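Side-chain contacts in putative chemotaxis protein (Desulfovibrio vulgaris str. Hildenborough, PDB 3H4Y), which probably works in bacterial chemotaxis as a CheX-type phosphatase, a family whose members dephosphorylate the response regulator CheY: residues E8-K11 against P12-A16; A71-K74 against G75-D79; P141-N145 against H146-T150. All coordinates share one frame; numbering follows the deposited sequence.

Interaction 1: residues E8-K11 against P12-A16; sequences EVAK and PFIAA
With chi1 at -76°, F13 places its CG beside its own backbone N, and this turns the CD2 edge of the ring back along the chain to V9. V9 O lies in the plane of the ring at that edge, 3.3 Å from F13 CD2. I14 follows the same pattern one residue later: a chi1 of -69° sends CG1 back over the preceding turn, where it comes within 3.4 Å of A10 O. Its tip then runs on alongside A10, with I14 CD1 4.3 Å from A10 CB in a light apolar touch. Two i-to-i+4 bonds carry the helix forward. I14 N donates to A10 O at 2.9 Å, and A15 N donates to K11 O at 3.0 Å in an almost straight bond (174°). P12, without an N-H, sets its ring CD against the carbonyl of V9, P12 CD lying 3.2 Å from V9 O. On the outer side, the extended chain of K11 reaches back to the carboxylate of E8. Its ammonium is shared by both oxygens through their syn lone pairs, with K11 NZ 3.1 Å from E8 OE2 and 3.2 Å from E8 OE1. The apolar groups pack inward: F13 meets the ring of F153 and also packs on L107 of helix 84-109, while A10, F13 and I14 all rest on I140 of strand 137-144. The chemistry is thus split by side. Aromatic and aliphatic carbon seats the start of helix 10-25 between sheet and helix, whereas the exposed ion pair closes the turn on the outside; with an ammonium astride both its oxygens, the carboxylate is probably stabilised as the anion.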
loop_
_atom_site.group_PDB
_atom_site.type_symbol
_atom_site.label_atom_id
_atom_site.label_comp_id
_atom_site.label_asym_id
_atom_site.label_seq_id
_atom_site.Cartn_x
_atom_site.Cartn_y
_atom_site.Cartn_z
ATOM N N GLU A 8 24.085 1.013 0.491
ATOM C CA GLU A 8 24.156 2.347 -0.127
ATOM C C GLU A 8 22.802 3.001 -0.393
ATOM O O GLU A 8 22.682 4.221 -0.215
ATOM C CB GLU A 8 24.945 2.321 -1.434
ATOM C CG GLU A 8 26.446 2.286 -1.226
ATOM C CD GLU A 8 26.929 3.519 -0.490
ATOM O OE1 GLU A 8 26.772 4.636 -1.038
ATOM O OE2 GLU A 8 27.451 3.367 0.639
ATOM N N VAL A 9 21.802 2.224 -0.804
ATOM C CA VAL A 9 20.470 2.796 -1.002
ATOM C C VAL A 9 19.814 3.313 0.296
ATOM O O VAL A 9 18.824 4.028 0.234
ATOM C CB VAL A 9 19.494 1.858 -1.729
ATOM C CG1 VAL A 9 19.982 1.605 -3.146
ATOM C CG2 VAL A 9 19.264 0.543 -0.952
ATOM N N ALA A 10 20.354 2.975 1.463
ATOM C CA ALA A 10 19.798 3.498 2.704
ATOM C C ALA A 10 20.050 5.003 2.820
ATOM O O ALA A 10 19.300 5.704 3.470
ATOM C CB ALA A 10 20.377 2.772 3.909
ATOM N N LYS A 11 21.131 5.492 2.208
ATOM C CA LYS A 11 21.496 6.903 2.334
ATOM C C LYS A 11 20.414 7.906 1.960
ATOM O O LYS A 11 20.080 8.767 2.782
ATOM C CB LYS A 11 22.835 7.221 1.628
ATOM C CG LYS A 11 24.026 6.521 2.288
ATOM C CD LYS A 11 25.349 6.902 1.615
ATOM C CE LYS A 11 26.533 6.156 2.235
ATOM N NZ LYS A 11 27.788 6.325 1.426
ATOM N N PRO A 12 19.838 7.795 0.742
ATOM C CA PRO A 12 18.767 8.741 0.376
ATOM C C PRO A 12 17.526 8.629 1.294
ATOM O O PRO A 12 16.819 9.623 1.524
ATOM C CB PRO A 12 18.481 8.401 -1.098
ATOM C CG PRO A 12 19.072 7.043 -1.324
ATOM C CD PRO A 12 20.181 6.879 -0.375
ATOM N N PHE A 13 17.248 7.432 1.803
ATOM C CA PHE A 13 16.129 7.254 2.746
ATOM C C PHE A 13 16.365 7.874 4.095
ATOM O O PHE A 13 15.446 8.464 4.685
ATOM C CB PHE A 13 15.731 5.769 2.834
ATOM C CG PHE A 13 14.956 5.322 1.638
ATOM C CD1 PHE A 13 13.588 5.584 1.549
ATOM C CD2 PHE A 13 15.594 4.722 0.547
ATOM C CE1 PHE A 13 12.882 5.242 0.423
ATOM C CE2 PHE A 13 14.874 4.372 -0.581
ATOM C CZ PHE A 13 13.501 4.645 -0.632
ATOM N N ILE A 14 17.584 7.734 4.604
ATOM C CA ILE A 14 17.893 8.352 5.890
ATOM C C ILE A 14 17.847 9.876 5.742
ATOM O O ILE A 14 17.228 10.560 6.545
ATOM C CB ILE A 14 19.251 7.854 6.414
ATOM C CG1 ILE A 14 19.146 6.385 6.797
ATOM C CG2 ILE A 14 19.721 8.720 7.623
ATOM C CD1 ILE A 14 20.529 5.721 7.008
ATOM N N ALA A 15 18.479 10.411 4.692
ATOM C CA ALA A 15 18.481 11.832 4.471
ATOM C C ALA A 15 17.069 12.388 4.317
ATOM O O ALA A 15 16.706 13.411 4.943
ATOM C CB ALA A 15 19.334 12.181 3.219
ATOM N N ALA A 16 16.264 11.714 3.497
ATOM C CA ALA A 16 14.854 12.107 3.257
ATOM C C ALA A 16 14.020 12.089 4.536
ATOM O O ALA A 16 13.288 13.034 4.842
ATOM C CB ALA A 16 14.230 11.209 2.205
#

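Interaction 2: residues A71-K74 against G75-D79; sequences ALVK and GMLGD
G75 N donates to A71 O at 2.9 Å, which carries the helix from A71-K74 into the residues that end it. M76, a selenomethionine, repeats the step with its N 3.0 Å from L72 O. Its side chain lies next to that of L72 and points the same way, so that M76 SE rests against L72 CG at 3.9 Å; a bend at chi3 (70°) turns the terminal methyl off this line. The pair continues onto A25 of helix 10-25, and M76 also meets A91 and V95 of helix 84-109. L77 bonds through its N to V73 O, and its branch slants over the valine, L77 CD1 3.8 Å from V73 CG1. At G78 the phi angle becomes positive (95°) and the helix stops, although G78 N still reaches K74 O at 2.8 Å, tilted 33° from the carbonyl plane. D79 then folds back beside K74, D79 OD1 coming 4.4 Å from K74 CB, while K74 NZ and D79 OD2 remain 5.8 Å apart. Carbon and selenium therefore join the last turn to its neighbouring helices, and lysine and aspartate offer at most a through-space attraction.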
loop_
_atom_site.group_PDB
_atom_site.type_symbol
_atom_site.label_atom_id
_atom_site.label_comp_id
_atom_site.label_asym_id
_atom_site.label_seq_id
_atom_site.Cartn_x
_atom_site.Cartn_y
_atom_site.Cartn_z
ATOM N N ALA A 71 2.599 11.851 18.195
ATOM C CA ALA A 71 3.536 12.934 18.372
ATOM C C ALA A 71 3.905 13.601 17.078
ATOM O O ALA A 71 4.092 14.842 17.028
ATOM C CB ALA A 71 4.816 12.407 19.083
ATOM N N LEU A 72 4.009 12.807 16.023
ATOM C CA LEU A 72 4.241 13.338 14.684
ATOM C C LEU A 72 3.140 14.306 14.277
ATOM O O LEU A 72 3.405 15.408 13.826
ATOM C CB LEU A 72 4.288 12.200 13.675
ATOM C CG LEU A 72 4.368 12.606 12.213
ATOM C CD1 LEU A 72 5.812 13.044 11.945
ATOM C CD2 LEU A 72 3.999 11.458 11.317
ATOM N N VAL A 73 1.894 13.885 14.450
ATOM C CA VAL A 73 0.769 14.714 14.040
ATOM C C VAL A 73 0.699 15.993 14.861
ATOM O O VAL A 73 0.485 17.100 14.321
ATOM C CB VAL A 73 -0.581 13.902 14.076
ATOM C CG1 VAL A 73 -1.756 14.844 13.795
ATOM C CG2 VAL A 73 -0.513 12.765 13.093
ATOM N N LYS A 74 0.942 15.893 16.164
ATOM C CA LYS A 74 1.005 17.090 16.994
ATOM C C LYS A 74 2.114 18.027 16.514
ATOM O O LYS A 74 1.932 19.239 16.465
ATOM C CB LYS A 74 1.245 16.725 18.455
ATOM C CG LYS A 74 0.063 16.092 19.136
ATOM C CD LYS A 74 0.423 15.696 20.582
ATOM C CE LYS A 74 -0.713 14.928 21.266
ATOM N NZ LYS A 74 -0.243 14.224 22.518
ATOM N N GLY A 75 3.287 17.486 16.184
ATOM C CA GLY A 75 4.371 18.345 15.696
ATOM C C GLY A 75 4.037 19.051 14.387
ATOM O O GLY A 75 4.429 20.205 14.170
HETATM N N MSE A 76 3.310 18.359 13.520
HETATM C CA MSE A 76 2.947 18.899 12.195
HETATM C C MSE A 76 1.825 19.920 12.229
HETATM O O MSE A 76 1.861 20.930 11.507
HETATM C CB MSE A 76 2.546 17.782 11.260
HETATM C CG MSE A 76 3.696 16.938 10.875
HETATM SE SE MSE A 76 3.259 15.405 9.760
HETATM C CE MSE A 76 2.811 16.320 8.150
ATOM N N LEU A 77 0.823 19.677 13.064
ATOM C CA LEU A 77 -0.384 20.474 13.012
ATOM C C LEU A 77 -0.566 21.378 14.200
ATOM O O LEU A 77 -1.337 22.329 14.118
ATOM C CB LEU A 77 -1.601 19.541 12.893
ATOM C CG LEU A 77 -1.552 18.587 11.709
ATOM C CD1 LEU A 77 -2.846 17.768 11.644
ATOM C CD2 LEU A 77 -1.293 19.320 10.382
ATOM N N GLY A 78 0.137 21.111 15.291
ATOM C CA GLY A 78 -0.013 21.869 16.525
ATOM C C GLY A 78 -1.003 21.153 17.431
ATOM O O GLY A 78 -1.487 20.074 17.106
ATOM N N ASP A 79 -1.298 21.752 18.578
ATOM C CA ASP A 79 -2.249 21.155 19.518
ATOM C C ASP A 79 -3.688 21.605 19.257
ATOM O O ASP A 79 -4.608 21.200 19.976
ATOM C CB ASP A 79 -1.812 21.404 20.962
ATOM C CG ASP A 79 -0.585 20.587 21.330
ATOM O OD1 ASP A 79 0.365 20.540 20.512
ATOM O OD2 ASP A 79 -0.578 19.984 22.427
#

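Interaction 3: residues P141-N145 against H146-T150; sequences PFLTN and HGEFT
Backbone hydrogen bonds tie F142 to F149 and T144 to G147, the two hydrogen-bonded pairs of this antiparallel ladder. F142 N reaches F149 O at 2.7 Å, and F149 N returns a bond to F142 O at 3.0 Å. Nearer the turn, T144 N donates to G147 O at 2.8 Å, whereas the reverse bond from G147 N to T144 O is longer, 3.3 Å, with its donor 69° out of the carbonyl plane. A side-chain bond supplements it: T144 OG1, held between its backbone N and carbonyl carbon, accepts H146 N at 3.1 Å, forming an ST turn inside the reversal. Aromatic contacts dominate the face that bears F142, T144 and F149. A chi1 of 67° brings the F149 ring against F142, whose CB sits over one face of that ring, toward its rim, in a CH-pi contact 3.6 Å from the F149 centroid. The two rings are almost parallel (4°) yet slid so far apart that they barely overlap. T144 CG2 adds to the cluster at the edge of the F149 ring, in its plane and 3.9 Å from F149 CE1, and F64 is a further ring partner of F149. T17 of helix 10-25 touches both phenylalanines, and C68 of helix 66-77 meets T144 and F149. Water enters at the tip, weakly linking N145 ND2 and H146 NE2. The whole is a beta hairpin closed by a type I turn from T144 to G147, joining two adjacent inner strands of a six-stranded antiparallel sheet that carries helices against its aromatic face.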
loop_
_atom_site.group_PDB
_atom_site.type_symbol
_atom_site.label_atom_id
_atom_site.label_comp_id
_atom_site.label_asym_id
_atom_site.label_seq_id
_atom_site.Cartn_x
_atom_site.Cartn_y
_atom_site.Cartn_z
ATOM N N PRO A 141 15.016 1.028 10.933
ATOM C CA PRO A 141 14.246 1.530 12.066
ATOM C C PRO A 141 14.708 2.954 12.420
ATOM O O PRO A 141 15.884 3.298 12.261
ATOM C CB PRO A 141 14.609 0.569 13.181
ATOM C CG PRO A 141 16.038 0.132 12.865
ATOM C CD PRO A 141 16.132 0.146 11.335
ATOM N N PHE A 142 13.781 3.779 12.894
ATOM C CA PHE A 142 14.083 5.095 13.439
ATOM C C PHE A 142 13.459 5.230 14.840
ATOM O O PHE A 142 12.387 4.666 15.122
ATOM C CB PHE A 142 13.508 6.192 12.543
ATOM C CG PHE A 142 14.197 6.322 11.232
ATOM C CD1 PHE A 142 13.893 5.458 10.181
ATOM C CD2 PHE A 142 15.121 7.339 11.008
ATOM C CE1 PHE A 142 14.508 5.609 8.945
ATOM C CE2 PHE A 142 15.708 7.513 9.797
ATOM C CZ PHE A 142 15.434 6.646 8.762
ATOM N N LEU A 143 14.153 5.963 15.710
ATOM C CA LEU A 143 13.638 6.317 17.002
ATOM C C LEU A 143 13.349 7.816 17.088
ATOM O O LEU A 143 14.105 8.656 16.570
ATOM C CB LEU A 143 14.640 5.947 18.105
ATOM C CG LEU A 143 14.700 4.481 18.535
ATOM C CD1 LEU A 143 15.696 4.312 19.677
ATOM C CD2 LEU A 143 13.350 4.017 19.027
ATOM N N THR A 144 12.295 8.156 17.828
ATOM C CA THR A 144 12.011 9.527 18.201
ATOM C C THR A 144 11.789 9.495 19.719
ATOM O O THR A 144 11.728 8.414 20.327
ATOM C CB THR A 144 10.747 10.096 17.543
ATOM O OG1 THR A 144 9.583 9.475 18.101
ATOM C CG2 THR A 144 10.745 9.864 15.996
ATOM N N ASN A 145 11.632 10.674 20.300
ATOM C CA ASN A 145 11.347 10.743 21.738
ATOM C C ASN A 145 10.042 10.057 22.134
ATOM O O ASN A 145 9.857 9.701 23.312
ATOM C CB ASN A 145 11.288 12.186 22.199
ATOM C CG ASN A 145 12.616 12.903 22.082
ATOM O OD1 ASN A 145 13.701 12.290 21.969
ATOM N ND2 ASN A 145 12.536 14.232 22.073
ATOM N N HIS A 146 9.128 9.900 21.178
ATOM C CA HIS A 146 7.842 9.274 21.429
ATOM C C HIS A 146 7.601 7.914 20.795
ATOM O O HIS A 146 6.457 7.483 20.693
ATOM C CB HIS A 146 6.712 10.252 21.087
ATOM C CG HIS A 146 6.733 11.485 21.917
ATOM N ND1 HIS A 146 6.121 11.556 23.143
ATOM C CD2 HIS A 146 7.351 12.673 21.737
ATOM C CE1 HIS A 146 6.331 12.749 23.668
ATOM N NE2 HIS A 146 7.067 13.450 22.837
ATOM N N GLY A 147 8.648 7.241 20.332
ATOM C CA GLY A 147 8.485 5.888 19.867
ATOM C C GLY A 147 9.327 5.590 18.662
ATOM O O GLY A 147 10.322 6.267 18.430
ATOM N N GLU A 148 8.926 4.564 17.918
ATOM C CA GLU A 148 9.677 4.037 16.792
ATOM C C GLU A 148 8.851 4.053 15.504
ATOM O O GLU A 148 7.600 3.992 15.534
ATOM C CB GLU A 148 10.034 2.573 17.116
ATOM C CG GLU A 148 10.984 1.847 16.145
ATOM C CD GLU A 148 10.347 1.196 14.908
ATOM O OE1 GLU A 148 9.131 0.921 14.840
ATOM O OE2 GLU A 148 11.115 0.920 13.976
ATOM N N PHE A 149 9.548 4.084 14.383
ATOM C CA PHE A 149 8.928 3.840 13.086
ATOM C C PHE A 149 9.948 3.166 12.182
ATOM O O PHE A 149 11.152 3.289 12.421
ATOM C CB PHE A 149 8.313 5.078 12.459
ATOM C CG PHE A 149 9.306 6.155 12.047
ATOM C CD1 PHE A 149 9.679 7.156 12.923
ATOM C CD2 PHE A 149 9.805 6.207 10.751
ATOM C CE1 PHE A 149 10.541 8.153 12.546
ATOM C CE2 PHE A 149 10.652 7.206 10.360
ATOM C CZ PHE A 149 11.018 8.201 11.264
ATOM N N THR A 150 9.466 2.451 11.166
ATOM C CA THR A 150 10.331 1.729 10.244
ATOM C C THR A 150 10.051 2.133 8.813
ATOM O O THR A 150 8.891 2.122 8.383
ATOM C CB THR A 150 10.170 0.205 10.389
ATOM O OG1 THR A 150 10.547 -0.175 11.713
ATOM C CG2 THR A 150 11.001 -0.543 9.383
HETATM O O HOH W 1 9.447 15.650 22.014
#

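Helix start, helix end and hairpin illustrate how local contacts adapt to their place in one fold. Interactions 1 and 2 lie on different helices, their centres 24 Å apart, and do not touch; interaction 3 meets both, I14 CA approaching F142 CZ at 4.1 Å and A71 CB approaching H146 CB at 3.5 Å. All three mix buried and exposed residues, but the turn of interaction 3 lies at the surface while its phenylalanines face the helices. Interactions 1 and 2 share helix 84-109 as a packing partner. The polar chemistry of the three differs: a formed salt bridge in interaction 1, separated charges in interaction 2, and a threonine hydroxyl with weakly held water in interaction 3.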